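Putative phosphoribosyltransferase (Neisseria gonorrhoeae, PDB 5VOG) is of uncertain function but binds the alarmone ppGpp in a phosphoribosyltransferase-type pocket, and may transfer phosphoribosyl groups as its family does. Local coordinates at residues V104-D108 / I162-W166; T128-V133 / I149-S153. All coordinates share one frame; numbering follows the deposited sequence. Where two conformers were deposited one is given.

From the N terminus the chain first passes strand 12-14, helix 17-33 and the early sheet strands, then reaches 104-108, the first half of contact 1, where the chain turns a corner at Glu106. After helix 112-121 it enters 128-133, and 149-153 closes the first, smaller loop as contact 2. Strand 151-157 then leads to strand 161-163, where 162-166 closes the wider loop of contact 1, so contact 2 is nested inside it. Contact 2 joins neighbouring strands of the main sheet; contact 1 joins the corner between strands 101-105 and 107-108 to strand 161-163, which pairs with strand 12-14. The two meet directly: Asp105 N lies 3.1 Å from Ala132 O, a probable hydrogen bond.

Contact 1 of 2, residues V104-D108 / I162-W166; sequences VDEVD and INYPW. With G4P (guanosine-5',3'-tetraphosphate), chain D.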
loop_
_atom_site.group_PDB
_atom_site.type_symbol
_atom_site.label_atom_id
_atom_site.label_comp_id
_atom_site.label_asym_id
_atom_site.label_seq_id
_atom_site.Cartn_x
_atom_site.Cartn_y
_atom_site.Cartn_z
ATOM N N VAL A 104 -4.657 -6.946 7.363
ATOM C CA VAL A 104 -3.388 -7.368 6.761
ATOM C C VAL A 104 -2.245 -6.524 7.319
ATOM O O VAL A 104 -2.329 -5.292 7.339
ATOM C CB VAL A 104 -3.424 -7.266 5.221
ATOM C CG1 VAL A 104 -2.063 -7.643 4.628
ATOM C CG2 VAL A 104 -4.549 -8.113 4.638
ATOM N N ASP A 105 -1.163 -7.179 7.750
ATOM C CA ASP A 105 0.036 -6.457 8.166
ATOM C C ASP A 105 1.266 -7.259 7.758
ATOM O O ASP A 105 1.157 -8.415 7.343
ATOM C CB ASP A 105 0.024 -6.163 9.671
ATOM C CG ASP A 105 0.635 -4.816 10.008
ATOM O OD1 ASP A 105 1.473 -4.327 9.225
ATOM O OD2 ASP A 105 0.288 -4.247 11.066
ATOM N N GLU A 106 2.451 -6.634 7.844
ATOM C CA GLU A 106 3.635 -7.346 7.352
ATOM C C GLU A 106 4.290 -8.235 8.410
ATOM O O GLU A 106 4.762 -9.324 8.069
ATOM C CB GLU A 106 4.670 -6.372 6.746
ATOM C CG GLU A 106 5.825 -5.896 7.639
ATOM C CD GLU A 106 5.425 -4.786 8.606
ATOM O OE1 GLU A 106 4.302 -4.825 9.135
ATOM O OE2 GLU A 106 6.241 -3.870 8.840
ATOM N N VAL A 107 4.335 -7.828 9.680
ATOM C CA VAL A 107 5.076 -8.596 10.677
ATOM C C VAL A 107 4.296 -8.660 11.981
ATOM O O VAL A 107 3.711 -7.667 12.430
ATOM C CB VAL A 107 6.507 -8.054 10.907
ATOM C CG1 VAL A 107 6.523 -6.678 11.573
ATOM C CG2 VAL A 107 7.327 -9.056 11.733
ATOM N N ASP A 108 4.247 -9.865 12.551
ATOM C CA ASP A 108 3.748 -10.151 13.890
ATOM C C ASP A 108 4.985 -10.248 14.780
ATOM O O ASP A 108 5.675 -11.276 14.805
ATOM C CB ASP A 108 2.928 -11.441 13.862
ATOM C CG ASP A 108 2.435 -11.877 15.225
ATOM O OD1 ASP A 108 2.950 -11.409 16.260
ATOM O OD2 ASP A 108 1.524 -12.730 15.244
ATOM N N ILE A 162 14.119 -8.756 10.473
ATOM C CA ILE A 162 13.803 -8.930 9.061
ATOM C C ILE A 162 14.069 -7.624 8.333
ATOM O O ILE A 162 13.548 -6.569 8.720
ATOM C CB ILE A 162 12.345 -9.374 8.875
ATOM C CG1 ILE A 162 12.097 -10.705 9.590
ATOM C CG2 ILE A 162 11.998 -9.459 7.395
ATOM C CD1 ILE A 162 10.609 -11.049 9.729
ATOM N N ASN A 163 14.875 -7.691 7.277
ATOM C CA ASN A 163 15.145 -6.534 6.428
ATOM C C ASN A 163 14.297 -6.651 5.169
ATOM O O ASN A 163 14.491 -7.571 4.368
ATOM C CB ASN A 163 16.631 -6.456 6.099
ATOM C CG ASN A 163 17.467 -6.241 7.330
ATOM O OD1 ASN A 163 17.592 -5.121 7.809
ATOM N ND2 ASN A 163 18.012 -7.326 7.881
ATOM N N TYR A 164 13.333 -5.721 5.011
ATOM C CA TYR A 164 12.394 -5.720 3.899
ATOM C C TYR A 164 12.974 -4.993 2.696
ATOM O O TYR A 164 13.689 -4.001 2.850
ATOM C CB TYR A 164 11.073 -5.063 4.314
ATOM C CG TYR A 164 10.325 -5.946 5.281
ATOM C CD1 TYR A 164 9.674 -7.080 4.830
ATOM C CD2 TYR A 164 10.328 -5.684 6.649
ATOM C CE1 TYR A 164 9.013 -7.923 5.708
ATOM C CE2 TYR A 164 9.670 -6.519 7.539
ATOM C CZ TYR A 164 9.022 -7.645 7.058
ATOM O OH TYR A 164 8.372 -8.500 7.931
ATOM N N PRO A 165 12.657 -5.466 1.491
ATOM C CA PRO A 165 13.194 -4.806 0.293
ATOM C C PRO A 165 12.688 -3.382 0.130
ATOM O O PRO A 165 13.370 -2.552 -0.488
ATOM C CB PRO A 165 12.723 -5.718 -0.848
ATOM C CG PRO A 165 11.480 -6.387 -0.311
ATOM C CD PRO A 165 11.739 -6.575 1.167
ATOM N N TRP A 166 11.513 -3.074 0.670
ATOM C CA TRP A 166 10.970 -1.727 0.573
ATOM C C TRP A 166 11.615 -0.763 1.557
ATOM O O TRP A 166 11.199 0.398 1.627
ATOM C CB TRP A 166 9.455 -1.760 0.762
ATOM C CG TRP A 166 8.918 -2.562 1.939
ATOM C CD1 TRP A 166 8.897 -2.179 3.253
ATOM C CD2 TRP A 166 8.259 -3.840 1.884
ATOM N NE1 TRP A 166 8.273 -3.145 4.017
ATOM C CE2 TRP A 166 7.878 -4.173 3.201
ATOM C CE3 TRP A 166 7.967 -4.737 0.851
ATOM C CZ2 TRP A 166 7.202 -5.354 3.507
ATOM C CZ3 TRP A 166 7.298 -5.913 1.156
ATOM C CH2 TRP A 166 6.935 -6.216 2.478
HETATM P PB G4P D . 2.508 -6.272 15.538
HETATM O O1B G4P D . 1.421 -5.848 16.391
HETATM O O2B G4P D . 3.313 -7.486 16.053
HETATM O O3B G4P D . 1.999 -6.554 14.089
HETATM O O3A G4P D . 3.538 -5.079 15.297
HETATM P PA G4P D . 4.374 -4.201 16.323
HETATM O O1A G4P D . 3.508 -3.233 17.032
HETATM O O2A G4P D . 5.174 -5.105 17.226
HETATM O "O5'" G4P D . 5.411 -3.497 15.311
HETATM C "C5'" G4P D . 6.033 -2.228 15.594
HETATM C "C4'" G4P D . 6.947 -1.889 14.446
HETATM O "O4'" G4P D . 8.092 -2.758 14.454
HETATM C "C3'" G4P D . 6.310 -2.033 13.060
HETATM O "O3'" G4P D . 6.387 -0.759 12.384
HETATM C "C2'" G4P D . 7.147 -3.089 12.333
HETATM O "O2'" G4P D . 7.341 -2.817 10.946
HETATM C "C1'" G4P D . 8.456 -3.026 13.118
HETATM N N9 G4P D . 9.171 -4.303 13.101
HETATM C C8 G4P D . 9.031 -5.336 13.989
HETATM N N7 G4P D . 9.798 -6.364 13.707
HETATM C C5 G4P D . 10.480 -5.980 12.562
HETATM C C6 G4P D . 11.468 -6.657 11.779
HETATM O O6 G4P D . 11.937 -7.783 11.971
HETATM N N1 G4P D . 11.904 -5.893 10.715
HETATM C C2 G4P D . 11.460 -4.631 10.415
HETATM N N2 G4P D . 12.009 -4.030 9.356
HETATM N N3 G4P D . 10.542 -3.989 11.133
HETATM C C4 G4P D . 10.101 -4.712 12.181
HETATM P PC G4P D . 5.321 0.388 12.602
HETATM O O1C G4P D . 5.619 1.165 13.836
HETATM O O2C G4P D . 3.988 -0.309 12.597
HETATM O O3C G4P D . 5.431 1.289 11.291
HETATM P PD G4P D . 5.108 1.052 9.748
HETATM O O1D G4P D . 4.239 -0.160 9.687
HETATM O O2D G4P D . 4.381 2.335 9.283
HETATM O O3D G4P D . 6.448 0.917 9.072
HETATM O O HOH W 1 7.872 -2.948 6.914
#
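Glu106 OE2 is held by two donors, the ligand's ribose O2' at 2.6 Å and a water at 2.7 Å. That water accepts from Trp166 NE1 (2.9 Å), lying in the indole plane at its edge, and so bridges the two segments, which share no direct hydrogen bond. A bend at chi2 (-79°) curls the Glu106 carboxylate back toward its own chain, where OE1 takes a weak bond from Val107 N, while its CG meets Tyr164 OH at 3.7 Å with carboxylate and ring planes 47° apart. Beyond it, Val107 CB packs against the same Tyr164 OH, a hydroxyl also hydrogen-bonded to His135 ND1. With CG1 set between backbone N and carbonyl carbon, Val107 turns that methyl to the nucleotide, touching both C2' and C8.

The guanine is read by backbone alone at Ile162: its N donates to O6 at 2.8 Å, almost straight (171°), and its O accepts from both N1 (2.7 Å) and N2 (3.0 Å). N2 also sits at the edge of the Tyr164 ring, one face of which carries Ile162 CG2. Ribose is thus gripped from 104-108 and base from 162-166, with Arg56 of the second subunit adding a bond to the ligand. The acidic pair Asp105-Glu106 at the corner is consistent with the PRPP-binding motif of type I phosphoribosyltransferases, here facing the purine-binding hood.

Contact 2 of 2, residues T128-V133 / I149-S153; sequences TVGVAV and IPYFS
Tyr151 lies along its neighbouring strand, meeting Val131 with its near end and Val133 with its far end. Its CB is 4.0 Å from Val131 CG1, and CD1 presses closer on that same methyl, at 3.5 Å. CZ and OH then reach CG2 of Val133, a residue modelled in two conformers, so this last packing holds for one of them. Holding CG anti to the backbone N (chi1 175°) is what carries the ring forward over these two valines, which approach it obliquely, neither squarely on the face nor at the edge. At the tip, the hydroxyl is hydrogen-bonded to Asp108 OD2.

Val131 CG1 also touches Ile149 CG2 (4.2 Å), and Ile149 CG2 itself lies 3.3 Å from Val129 O, where the second segment approaches before its strand begins. Pro150 CD meets Val129 O as well, and Thr128 CG2 packs on the proline ring.

The backbones run parallel, with axes 4.7 Å apart and only 10° between their directions. Val131 straddles the partner strand's Tyr151: its N donates to Pro150 O (2.9 Å) and its O accepts from Phe152 N. Val133 N to Phe152 O continues the ladder, and CA-H...O contacts such as that from Ala132 CA to Phe152 O lie between the stronger bonds.

Val131, Val133 and Tyr151 share one face of the sheet, where Val133 also touches Met114 of helix 112-121. Ala132 and Phe152 occupy the opposite face, against Ile31 of helix 17-33; the Phe152 ring turns its edge to Val131 O. Two adjacent parallel strands between helices on both faces are typical of the Rossmann-like core of type I phosphoribosyltransferases.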
loop_
_atom_site.group_PDB
_atom_site.type_symbol
_atom_site.label_atom_id
_atom_site.label_comp_id
_atom_site.label_asym_id
_atom_site.label_seq_id
_atom_site.Cartn_x
_atom_site.Cartn_y
_atom_site.Cartn_z
ATOM N N THR A 128 -17.293 -11.584 10.139
ATOM C CA THR A 128 -16.025 -12.171 10.551
ATOM C C THR A 128 -14.916 -11.150 10.352
ATOM O O THR A 128 -14.807 -10.550 9.278
ATOM C CB THR A 128 -15.706 -13.437 9.747
ATOM O OG1 THR A 128 -16.693 -14.440 10.009
ATOM C CG2 THR A 128 -14.330 -13.986 10.111
ATOM N N VAL A 129 -14.106 -10.951 11.389
ATOM C CA VAL A 129 -12.833 -10.245 11.292
ATOM C C VAL A 129 -11.728 -11.286 11.396
ATOM O O VAL A 129 -11.646 -12.009 12.394
ATOM C CB VAL A 129 -12.682 -9.180 12.389
ATOM C CG1 VAL A 129 -11.323 -8.486 12.272
ATOM C CG2 VAL A 129 -13.816 -8.167 12.311
ATOM N N GLY A 130 -10.884 -11.368 10.362
ATOM C CA GLY A 130 -9.719 -12.220 10.378
ATOM C C GLY A 130 -8.454 -11.381 10.254
ATOM O O GLY A 130 -8.505 -10.180 9.961
ATOM N N VAL A 131 -7.313 -12.016 10.493
ATOM C CA VAL A 131 -6.039 -11.318 10.368
ATOM C C VAL A 131 -5.052 -12.192 9.607
ATOM O O VAL A 131 -4.992 -13.414 9.798
ATOM C CB VAL A 131 -5.482 -10.884 11.745
ATOM C CG1 VAL A 131 -5.103 -12.074 12.586
ATOM C CG2 VAL A 131 -4.297 -9.940 11.576
ATOM N N ALA A 132 -4.311 -11.556 8.701
ATOM C CA ALA A 132 -3.296 -12.203 7.882
ATOM C C ALA A 132 -2.019 -11.384 7.968
ATOM O O ALA A 132 -2.040 -10.177 7.705
ATOM C CB ALA A 132 -3.749 -12.309 6.421
ATOM N N VAL A 133 -0.914 -12.019 8.345
ATOM C CA VAL A 133 0.375 -11.342 8.422
ATOM C C VAL A 133 1.372 -12.084 7.549
ATOM O O VAL A 133 1.320 -13.311 7.418
ATOM C CB VAL A 133 0.903 -11.220 9.866
ATOM C CG1 VAL A 133 0.078 -10.236 10.644
ATOM C CG2 VAL A 133 0.910 -12.580 10.561
ATOM N N ILE A 149 -11.064 -14.717 16.274
ATOM C CA ILE A 149 -10.508 -14.073 15.085
ATOM C C ILE A 149 -9.613 -15.078 14.370
ATOM O O ILE A 149 -8.582 -15.487 14.928
ATOM C CB ILE A 149 -9.741 -12.793 15.448
ATOM C CG1 ILE A 149 -10.703 -11.731 15.988
ATOM C CG2 ILE A 149 -8.976 -12.261 14.239
ATOM C CD1 ILE A 149 -10.034 -10.413 16.311
ATOM N N PRO A 150 -9.971 -15.524 13.165
ATOM C CA PRO A 150 -9.070 -16.401 12.408
ATOM C C PRO A 150 -7.742 -15.707 12.146
ATOM O O PRO A 150 -7.689 -14.511 11.862
ATOM C CB PRO A 150 -9.836 -16.664 11.105
ATOM C CG PRO A 150 -11.271 -16.409 11.448
ATOM C CD PRO A 150 -11.255 -15.315 12.477
ATOM N N TYR A 151 -6.664 -16.472 12.245
ATOM C CA TYR A 151 -5.311 -15.956 12.113
ATOM C C TYR A 151 -4.540 -16.775 11.089
ATOM O O TYR A 151 -4.554 -18.011 11.122
ATOM C CB TYR A 151 -4.590 -15.982 13.469
ATOM C CG TYR A 151 -3.127 -15.578 13.437
ATOM C CD1 TYR A 151 -2.724 -14.320 13.866
ATOM C CD2 TYR A 151 -2.144 -16.470 13.014
ATOM C CE1 TYR A 151 -1.386 -13.951 13.845
ATOM C CE2 TYR A 151 -0.812 -16.112 12.983
ATOM C CZ TYR A 151 -0.436 -14.859 13.413
ATOM O OH TYR A 151 0.896 -14.522 13.389
ATOM N N PHE A 152 -3.831 -16.071 10.204
ATOM C CA PHE A 152 -2.997 -16.696 9.188
ATOM C C PHE A 152 -1.673 -15.956 9.112
ATOM O O PHE A 152 -1.644 -14.726 9.110
ATOM C CB PHE A 152 -3.667 -16.668 7.806
ATOM C CG PHE A 152 -5.061 -17.229 7.797
ATOM C CD1 PHE A 152 -5.281 -18.577 7.553
ATOM C CD2 PHE A 152 -6.150 -16.406 8.030
ATOM C CE1 PHE A 152 -6.570 -19.098 7.552
ATOM C CE2 PHE A 152 -7.439 -16.912 8.025
ATOM C CZ PHE A 152 -7.651 -18.264 7.787
ATOM N N SER A 153 -0.581 -16.698 9.031
ATOM C CA SER A 153 0.702 -16.092 8.730
ATOM C C SER A 153 1.306 -16.766 7.508
ATOM O O SER A 153 1.115 -17.961 7.279
ATOM C CB SER A 153 1.662 -16.167 9.920
ATOM O OG SER A 153 1.922 -17.511 10.294
#